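Local coordinates for protein alpha-1,2-mannosidase (Trichoderma reesei, PDB 1HCU) that hydrolyses alpha-1,2-linked mannose, probably with the help of calcium, and is thought to trim high-mannose N-glycans down to their five-mannose form, at residues A[64-67]-A[73-76]; A[331-336]-A[402-407]; A[396-401]-A[412-417]. One frame throughout, in Å; residues are numbered along the deposited sequence.

Contact 1. Residues A[64-67]-A[73-76]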
loop_
_atom_site.group_PDB
_atom_site.type_symbol
_atom_site.label_atom_id
_atom_site.label_comp_id
_atom_site.label_asym_id
_atom_site.label_seq_id
_atom_site.Cartn_x
_atom_site.Cartn_y
_atom_site.Cartn_z
ATOM N N THR A 64 -9.420 5.290 -9.111
ATOM C CA THR A 64 -10.511 4.542 -8.516
ATOM C C THR A 64 -11.791 5.010 -9.205
ATOM O O THR A 64 -12.653 4.201 -9.550
ATOM C CB THR A 64 -10.605 4.789 -6.995
ATOM O OG1 THR A 64 -9.397 4.340 -6.363
ATOM C CG2 THR A 64 -11.785 4.030 -6.402
ATOM N N ALA A 65 -11.894 6.320 -9.433
ATOM C CA ALA A 65 -13.059 6.910 -10.094
ATOM C C ALA A 65 -13.179 6.396 -11.523
ATOM O O ALA A 65 -14.279 6.260 -12.050
ATOM C CB ALA A 65 -12.944 8.433 -10.099
ATOM N N ILE A 66 -12.043 6.123 -12.154
ATOM C CA ILE A 66 -12.049 5.622 -13.525
ATOM C C ILE A 66 -12.597 4.195 -13.583
ATOM O O ILE A 66 -13.431 3.886 -14.424
ATOM C CB ILE A 66 -10.623 5.635 -14.131
ATOM C CG1 ILE A 66 -10.178 7.070 -14.383
ATOM C CG2 ILE A 66 -10.597 4.848 -15.431
ATOM C CD1 ILE A 66 -8.735 7.183 -14.802
ATOM N N LEU A 67 -12.132 3.338 -12.678
ATOM C CA LEU A 67 -12.569 1.936 -12.643
ATOM C C LEU A 67 -14.041 1.792 -12.263
ATOM O O LEU A 67 -14.668 0.776 -12.565
ATOM C CB LEU A 67 -11.706 1.137 -11.657
ATOM C CG LEU A 67 -10.195 1.137 -11.909
ATOM C CD1 LEU A 67 -9.486 0.371 -10.801
ATOM C CD2 LEU A 67 -9.900 0.507 -13.262
ATOM N N ILE A 73 -16.636 12.801 -12.027
ATOM C CA ILE A 73 -15.541 12.998 -11.100
ATOM C C ILE A 73 -14.217 12.965 -11.854
ATOM O O ILE A 73 -13.326 13.765 -11.578
ATOM C CB ILE A 73 -15.535 11.905 -10.004
ATOM C CG1 ILE A 73 -16.827 12.001 -9.184
ATOM C CG2 ILE A 73 -14.299 12.054 -9.120
ATOM C CD1 ILE A 73 -17.004 10.900 -8.172
ATOM N N VAL A 74 -14.099 12.055 -12.816
ATOM C CA VAL A 74 -12.871 11.933 -13.590
ATOM C C VAL A 74 -12.573 13.234 -14.315
ATOM O O VAL A 74 -11.447 13.732 -14.292
ATOM C CB VAL A 74 -12.957 10.791 -14.629
ATOM C CG1 VAL A 74 -11.712 10.782 -15.512
ATOM C CG2 VAL A 74 -13.096 9.469 -13.930
ATOM N N ASN A 75 -13.590 13.787 -14.958
ATOM C CA ASN A 75 -13.425 15.027 -15.688
ATOM C C ASN A 75 -12.992 16.164 -14.760
ATOM O O ASN A 75 -12.119 16.955 -15.115
ATOM C CB ASN A 75 -14.726 15.379 -16.409
ATOM C CG ASN A 75 -14.685 16.755 -17.043
ATOM O OD1 ASN A 75 -15.036 17.758 -16.406
ATOM N ND2 ASN A 75 -14.235 16.818 -18.297
ATOM N N THR A 76 -13.590 16.231 -13.573
ATOM C CA THR A 76 -13.259 17.279 -12.610
ATOM C C THR A 76 -11.772 17.270 -12.258
ATOM O O THR A 76 -11.124 18.317 -12.230
ATOM C CB THR A 76 -14.077 17.121 -11.302
ATOM O OG1 THR A 76 -15.477 17.111 -11.606
ATOM C CG2 THR A 76 -13.789 18.267 -10.344
#
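With CG1 of Val74 set opposite its backbone N (chi1 174°), the other methyl, CG2, swings in beside that N and faces helix 56-67. There it meets Ile66, whose chi1 of -71° sets CG1 beside its own N; the extended chi2 carries CD1 onward, and the methylene makes the touch. Ile66 CG1 and Val74 CG2 are 3.8 Å apart, and the two side chains cross at about a right angle. The same methyl serves Ala65 as well, lying 4.0 Å from Ala65 CB and 3.9 Å from Ala65 O. From the preceding position Ile73 brings its CG2 branch to 4.0 Å from Ala65 CB, so the alanine methyl is met by two branched residues in succession. Alanine suits the place because its small side chain lets the backbones close in: Ala65 CA and Val74 CA are only 6.1 Å apart. The four residues belong to two consecutive helices joined by a short link, 56-67 and 71-80. Phe23 of helix 13-33 covers both Ala65 and Ile73, while Ala112 and Leu116 of helix 98-117 rest on Ile66. Because everything that meets here is methyl or methylene, apart from one backbone carbonyl oxygen, the contact depends on shape and on exclusion of water; it has no directional bond to fix it, and the beta-branched Ile66, Ile73 and Val74, with few rotamers open in a helix, probably lose little freedom on packing.

Contact 2. Residues A[331-336]-A[402-407]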
loop_
_atom_site.group_PDB
_atom_site.type_symbol
_atom_site.label_atom_id
_atom_site.label_comp_id
_atom_site.label_asym_id
_atom_site.label_seq_id
_atom_site.Cartn_x
_atom_site.Cartn_y
_atom_site.Cartn_z
ATOM N N PHE A 331 0.211 -20.242 1.908
ATOM C CA PHE A 331 0.694 -19.406 2.999
ATOM C C PHE A 331 -0.012 -18.053 2.977
ATOM O O PHE A 331 -0.405 -17.542 4.019
ATOM C CB PHE A 331 2.219 -19.234 2.913
ATOM C CG PHE A 331 2.812 -18.548 4.108
ATOM C CD1 PHE A 331 3.206 -17.220 4.038
ATOM C CD2 PHE A 331 2.924 -19.214 5.323
ATOM C CE1 PHE A 331 3.700 -16.561 5.160
ATOM C CE2 PHE A 331 3.420 -18.564 6.457
ATOM C CZ PHE A 331 3.806 -17.236 6.376
ATOM N N GLY A 332 -0.195 -17.489 1.785
ATOM C CA GLY A 332 -0.882 -16.214 1.674
ATOM C C GLY A 332 -2.332 -16.296 2.139
ATOM O O GLY A 332 -2.831 -15.382 2.796
ATOM N N ILE A 333 -3.012 -17.390 1.794
ATOM C CA ILE A 333 -4.406 -17.596 2.193
ATOM C C ILE A 333 -4.513 -17.646 3.720
ATOM O O ILE A 333 -5.437 -17.087 4.314
ATOM C CB ILE A 333 -4.971 -18.928 1.616
ATOM C CG1 ILE A 333 -5.103 -18.831 0.093
ATOM C CG2 ILE A 333 -6.328 -19.241 2.225
ATOM C CD1 ILE A 333 -5.982 -17.686 -0.371
ATOM N N LYS A 334 -3.554 -18.316 4.346
ATOM C CA LYS A 334 -3.520 -18.450 5.796
ATOM C C LYS A 334 -3.313 -17.076 6.424
ATOM O O LYS A 334 -3.914 -16.743 7.445
ATOM C CB LYS A 334 -2.387 -19.405 6.204
ATOM C CG LYS A 334 -2.171 -19.552 7.705
ATOM C CD LYS A 334 -3.455 -19.978 8.404
ATOM C CE LYS A 334 -3.339 -19.894 9.915
ATOM N NZ LYS A 334 -2.609 -21.045 10.517
ATOM N N LEU A 335 -2.472 -16.271 5.789
ATOM C CA LEU A 335 -2.169 -14.935 6.280
ATOM C C LEU A 335 -3.394 -14.029 6.191
ATOM O O LEU A 335 -3.736 -13.328 7.145
ATOM C CB LEU A 335 -1.019 -14.343 5.468
ATOM C CG LEU A 335 0.288 -13.968 6.174
ATOM C CD1 LEU A 335 0.671 -15.006 7.222
ATOM C CD2 LEU A 335 1.379 -13.825 5.115
ATOM N N ALA A 336 -4.050 -14.043 5.039
ATOM C CA ALA A 336 -5.228 -13.223 4.830
ATOM C C ALA A 336 -6.285 -13.579 5.874
ATOM O O ALA A 336 -6.913 -12.705 6.475
ATOM C CB ALA A 336 -5.770 -13.451 3.428
ATOM N N TYR A 402 -9.566 -14.000 -2.907
ATOM C CA TYR A 402 -10.716 -14.290 -3.756
ATOM C C TYR A 402 -10.301 -14.483 -5.222
ATOM O O TYR A 402 -10.730 -15.434 -5.871
ATOM C CB TYR A 402 -11.768 -13.168 -3.653
ATOM C CG TYR A 402 -12.924 -13.370 -4.603
ATOM C CD1 TYR A 402 -13.028 -12.631 -5.780
ATOM C CD2 TYR A 402 -13.855 -14.390 -4.385
ATOM C CE1 TYR A 402 -14.013 -12.905 -6.718
ATOM C CE2 TYR A 402 -14.845 -14.673 -5.319
ATOM C CZ TYR A 402 -14.915 -13.932 -6.484
ATOM O OH TYR A 402 -15.855 -14.248 -7.434
ATOM N N ARG A 403 -9.464 -13.586 -5.739
ATOM C CA ARG A 403 -9.009 -13.680 -7.131
ATOM C C ARG A 403 -8.258 -14.967 -7.428
ATOM O O ARG A 403 -8.251 -15.428 -8.570
ATOM C CB ARG A 403 -8.108 -12.491 -7.499
ATOM C CG ARG A 403 -8.782 -11.123 -7.436
ATOM C CD ARG A 403 -9.997 -11.044 -8.349
ATOM N NE ARG A 403 -9.688 -11.576 -9.668
ATOM C CZ ARG A 403 -10.578 -11.752 -10.641
ATOM N NH1 ARG A 403 -11.851 -11.433 -10.459
ATOM N NH2 ARG A 403 -10.192 -12.272 -11.793
ATOM N N VAL A 404 -7.608 -15.541 -6.414
ATOM C CA VAL A 404 -6.873 -16.784 -6.632
ATOM C C VAL A 404 -7.707 -18.043 -6.374
ATOM O O VAL A 404 -7.406 -19.088 -6.938
ATOM C CB VAL A 404 -5.569 -16.856 -5.777
ATOM C CG1 VAL A 404 -5.873 -17.258 -4.338
ATOM C CG2 VAL A 404 -4.597 -17.834 -6.409
ATOM N N THR A 405 -8.747 -17.956 -5.542
ATOM C CA THR A 405 -9.575 -19.139 -5.260
ATOM C C THR A 405 -10.930 -19.173 -5.973
ATOM O O THR A 405 -11.417 -20.241 -6.353
ATOM C CB THR A 405 -9.900 -19.307 -3.753
ATOM O OG1 THR A 405 -10.740 -18.226 -3.325
ATOM C CG2 THR A 405 -8.640 -19.342 -2.916
ATOM N N GLY A 406 -11.550 -18.010 -6.133
ATOM C CA GLY A 406 -12.859 -17.970 -6.759
ATOM C C GLY A 406 -13.917 -18.368 -5.742
ATOM O O GLY A 406 -15.072 -18.595 -6.090
ATOM N N ASP A 407 -13.520 -18.446 -4.475
ATOM C CA ASP A 407 -14.431 -18.819 -3.405
ATOM C C ASP A 407 -15.192 -17.590 -2.887
ATOM O O ASP A 407 -14.589 -16.667 -2.333
ATOM C CB ASP A 407 -13.637 -19.458 -2.270
ATOM C CG ASP A 407 -14.521 -20.055 -1.204
ATOM O OD1 ASP A 407 -15.723 -19.713 -1.157
ATOM O OD2 ASP A 407 -14.006 -20.865 -0.401
#
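Ile333 of helix 326-344 meets Val404 and Thr405 where helix 393-405 runs out, two helices of the (alpha/alpha)7 barrel characteristic of glycosyl hydrolase family 47. Ahead of it in the sequence, Phe331 turns to another neighbour, its ring meeting that of Phe316 in helix 312-323. Ile333 then carries the whole contact through one atom, CD1. Its two torsions both lie near -60° (chi2 -58°), which curls the chain so that the terminal methyl reaches toward the other helix. Ile333 CD1 stands 4.0 Å from Val404 CG1 and also 4.0 Å from Thr405 CG2, each pair meeting tip to tip. The ethyl branch of an isoleucine fits here because it can span the gap between backbones that stay well apart, with 9.2 Å between Ile333 CA and Val404 CA. Trp410 of helix 408-425 touches both Ile333 and Thr405. One turn on, the small Ala336 continues this face of its helix against helix 393-405. On the opposing side Thr405 has a double role. With chi1 at 66° its methyl faces Ile333 while its hydroxyl folds back against its own last turn, donating to Ala401 O. Gly406 follows with a positive phi, an easy conformation for glycine, and ends the helix; Asp407 then caps the next one, its OD1 taking the N-H of Lys409. The corner is closed by an ST turn, in which Asp407 N donates to Thr405 OG1 over 3.0 Å at an N-H...O angle of 162°.

Contact 3. Residues A[396-401]-A[412-417]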
loop_
_atom_site.group_PDB
_atom_site.type_symbol
_atom_site.label_atom_id
_atom_site.label_comp_id
_atom_site.label_asym_id
_atom_site.label_seq_id
_atom_site.Cartn_x
_atom_site.Cartn_y
_atom_site.Cartn_z
ATOM N N GLU A 396 -7.174 -5.597 0.976
ATOM C CA GLU A 396 -6.258 -5.914 -0.111
ATOM C C GLU A 396 -6.004 -7.417 -0.129
ATOM O O GLU A 396 -6.184 -8.071 -1.155
ATOM C CB GLU A 396 -4.927 -5.177 0.082
ATOM C CG GLU A 396 -3.908 -5.353 -1.041
ATOM C CD GLU A 396 -2.643 -4.550 -0.777
ATOM O OE1 GLU A 396 -2.722 -3.581 0.005
ATOM O OE2 GLU A 396 -1.578 -4.872 -1.347
ATOM N N SER A 397 -5.595 -7.967 1.009
ATOM C CA SER A 397 -5.310 -9.392 1.058
ATOM C C SER A 397 -6.530 -10.266 0.785
ATOM O O SER A 397 -6.418 -11.286 0.105
ATOM C CB SER A 397 -4.654 -9.757 2.389
ATOM O OG SER A 397 -3.348 -9.207 2.437
ATOM N N LEU A 398 -7.690 -9.865 1.298
ATOM C CA LEU A 398 -8.905 -10.620 1.063
ATOM C C LEU A 398 -9.181 -10.622 -0.436
ATOM O O LEU A 398 -9.577 -11.642 -1.006
ATOM C CB LEU A 398 -10.081 -9.992 1.811
ATOM C CG LEU A 398 -10.002 -10.095 3.339
ATOM C CD1 LEU A 398 -11.079 -9.213 3.964
ATOM C CD2 LEU A 398 -10.170 -11.552 3.765
ATOM N N TYR A 399 -8.964 -9.480 -1.077
ATOM C CA TYR A 399 -9.183 -9.377 -2.509
ATOM C C TYR A 399 -8.335 -10.408 -3.261
ATOM O O TYR A 399 -8.868 -11.170 -4.071
ATOM C CB TYR A 399 -8.880 -7.953 -2.992
ATOM C CG TYR A 399 -8.793 -7.822 -4.493
ATOM C CD1 TYR A 399 -7.559 -7.654 -5.121
ATOM C CD2 TYR A 399 -9.933 -7.904 -5.294
ATOM C CE1 TYR A 399 -7.461 -7.577 -6.501
ATOM C CE2 TYR A 399 -9.843 -7.829 -6.683
ATOM C CZ TYR A 399 -8.605 -7.667 -7.278
ATOM O OH TYR A 399 -8.493 -7.615 -8.652
ATOM N N TYR A 400 -7.029 -10.450 -2.991
ATOM C CA TYR A 400 -6.161 -11.422 -3.660
ATOM C C TYR A 400 -6.614 -12.859 -3.398
ATOM O O TYR A 400 -6.594 -13.697 -4.314
ATOM C CB TYR A 400 -4.705 -11.286 -3.209
ATOM C CG TYR A 400 -3.932 -10.167 -3.872
ATOM C CD1 TYR A 400 -3.904 -8.888 -3.316
ATOM C CD2 TYR A 400 -3.206 -10.395 -5.051
ATOM C CE1 TYR A 400 -3.174 -7.864 -3.907
ATOM C CE2 TYR A 400 -2.471 -9.372 -5.655
ATOM C CZ TYR A 400 -2.459 -8.109 -5.071
ATOM O OH TYR A 400 -1.713 -7.098 -5.625
ATOM N N ALA A 401 -7.009 -13.143 -2.153
ATOM C CA ALA A 401 -7.468 -14.480 -1.772
ATOM C C ALA A 401 -8.635 -14.918 -2.662
ATOM O O ALA A 401 -8.675 -16.062 -3.140
ATOM C CB ALA A 401 -7.882 -14.502 -0.304
ATOM N N ASP A 412 -17.533 -12.573 1.074
ATOM C CA ASP A 412 -18.338 -12.389 2.283
ATOM C C ASP A 412 -17.496 -11.774 3.399
ATOM O O ASP A 412 -17.961 -10.890 4.118
ATOM C CB ASP A 412 -18.937 -13.723 2.750
ATOM C CG ASP A 412 -19.966 -14.281 1.774
ATOM O OD1 ASP A 412 -20.210 -15.507 1.807
ATOM O OD2 ASP A 412 -20.537 -13.503 0.979
ATOM N N LEU A 413 -16.256 -12.233 3.537
ATOM C CA LEU A 413 -15.379 -11.692 4.565
ATOM C C LEU A 413 -15.105 -10.218 4.285
ATOM O O LEU A 413 -15.191 -9.385 5.184
ATOM C CB LEU A 413 -14.064 -12.474 4.614
ATOM C CG LEU A 413 -14.227 -13.955 4.962
ATOM C CD1 LEU A 413 -12.865 -14.624 4.950
ATOM C CD2 LEU A 413 -14.901 -14.102 6.328
ATOM N N ALA A 414 -14.789 -9.900 3.032
ATOM C CA ALA A 414 -14.516 -8.519 2.637
ATOM C C ALA A 414 -15.734 -7.645 2.919
ATOM O O ALA A 414 -15.607 -6.517 3.412
ATOM C CB ALA A 414 -14.163 -8.453 1.156
ATOM N N TRP A 415 -16.910 -8.182 2.603
ATOM C CA TRP A 415 -18.171 -7.480 2.810
ATOM C C TRP A 415 -18.353 -7.211 4.298
ATOM O O TRP A 415 -18.778 -6.127 4.697
ATOM C CB TRP A 415 -19.339 -8.323 2.281
ATOM C CG TRP A 415 -20.675 -7.675 2.447
ATOM C CD1 TRP A 415 -21.761 -8.192 3.093
ATOM C CD2 TRP A 415 -21.071 -6.384 1.966
ATOM N NE1 TRP A 415 -22.808 -7.304 3.045
ATOM C CE2 TRP A 415 -22.412 -6.186 2.360
ATOM C CE3 TRP A 415 -20.423 -5.374 1.239
ATOM C CZ2 TRP A 415 -23.120 -5.020 2.051
ATOM C CZ3 TRP A 415 -21.128 -4.213 0.930
ATOM C CH2 TRP A 415 -22.462 -4.047 1.338
ATOM N N GLU A 416 -18.031 -8.202 5.122
ATOM C CA GLU A 416 -18.143 -8.026 6.561
ATOM C C GLU A 416 -17.164 -6.938 6.982
ATOM O O GLU A 416 -17.457 -6.155 7.889
ATOM C CB GLU A 416 -17.826 -9.331 7.297
ATOM C CG GLU A 416 -18.906 -10.395 7.179
ATOM C CD GLU A 416 -18.437 -11.761 7.662
ATOM O OE1 GLU A 416 -17.706 -11.814 8.678
ATOM O OE2 GLU A 416 -18.804 -12.778 7.029
ATOM N N ALA A 417 -16.012 -6.886 6.311
ATOM C CA ALA A 417 -14.989 -5.884 6.609
ATOM C C ALA A 417 -15.458 -4.478 6.208
ATOM O O ALA A 417 -15.395 -3.555 7.026
ATOM C CB ALA A 417 -13.672 -6.233 5.902
#
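Leu398 supplies nearly the whole face that helix 393-405 offers to residues 412-417 of helix 408-425. Its CB starts 4.4 Å from Ala414 CB, already near the facing helix. CG, placed beside the backbone N by a chi1 of -68°, is the fork from which the two methyls part along the neighbouring helix. CD1 takes the inner route and presses on the backbone itself, 3.7 Å from Ala414 CA and 3.9 Å from Ala414 N. A turn further on, the same CD1 comes to 4.4 Å from Ala417 CB. CD2 goes the other way and ends 4.1 Å from Leu413 CB, where the two leucine side chains cross at about a right angle. The pair of alanines, three residues apart, suits this role: with nothing larger than a methyl at these two positions, the leucine tip can reach main-chain atoms. The helices run nearly antiparallel, at 161°, with their local axes 9.6 Å apart, as expected for consecutive helices joined by a tight turn in an alpha/alpha barrel. Trp410, a turn earlier on helix 408-425, also touches Leu398. Around this apolar seam, Ile464 of helix 451-465 packs on Ala414, Phe340 of helix 326-344 lies against Leu413, and Ile317 and Leu318 of helix 312-323 cover Tyr400, so helix 393-405 has helices on several sides.

Contacts 2 and 3 form one continuous piece of packing, for both draw on helix 393-405 and their centres are 9 Å apart. Ile333 CD1 of contact 2 lies 3.7 Å from Ala401 CB of contact 3, and Ala336 CB is 4.0 Å from Ser397 CB. Contact 1 stands apart: its centre is 29 Å from that of contact 2 and 24 Å from that of contact 3. It lies toward the glycosylated surface, the Val74 side chain being about 12 Å from a bound N-acetylglucosamine. Contact 3 comes closer to the predicted active site, with the side chains of Leu398 and Glu393 about 9 Å apart on the same helix.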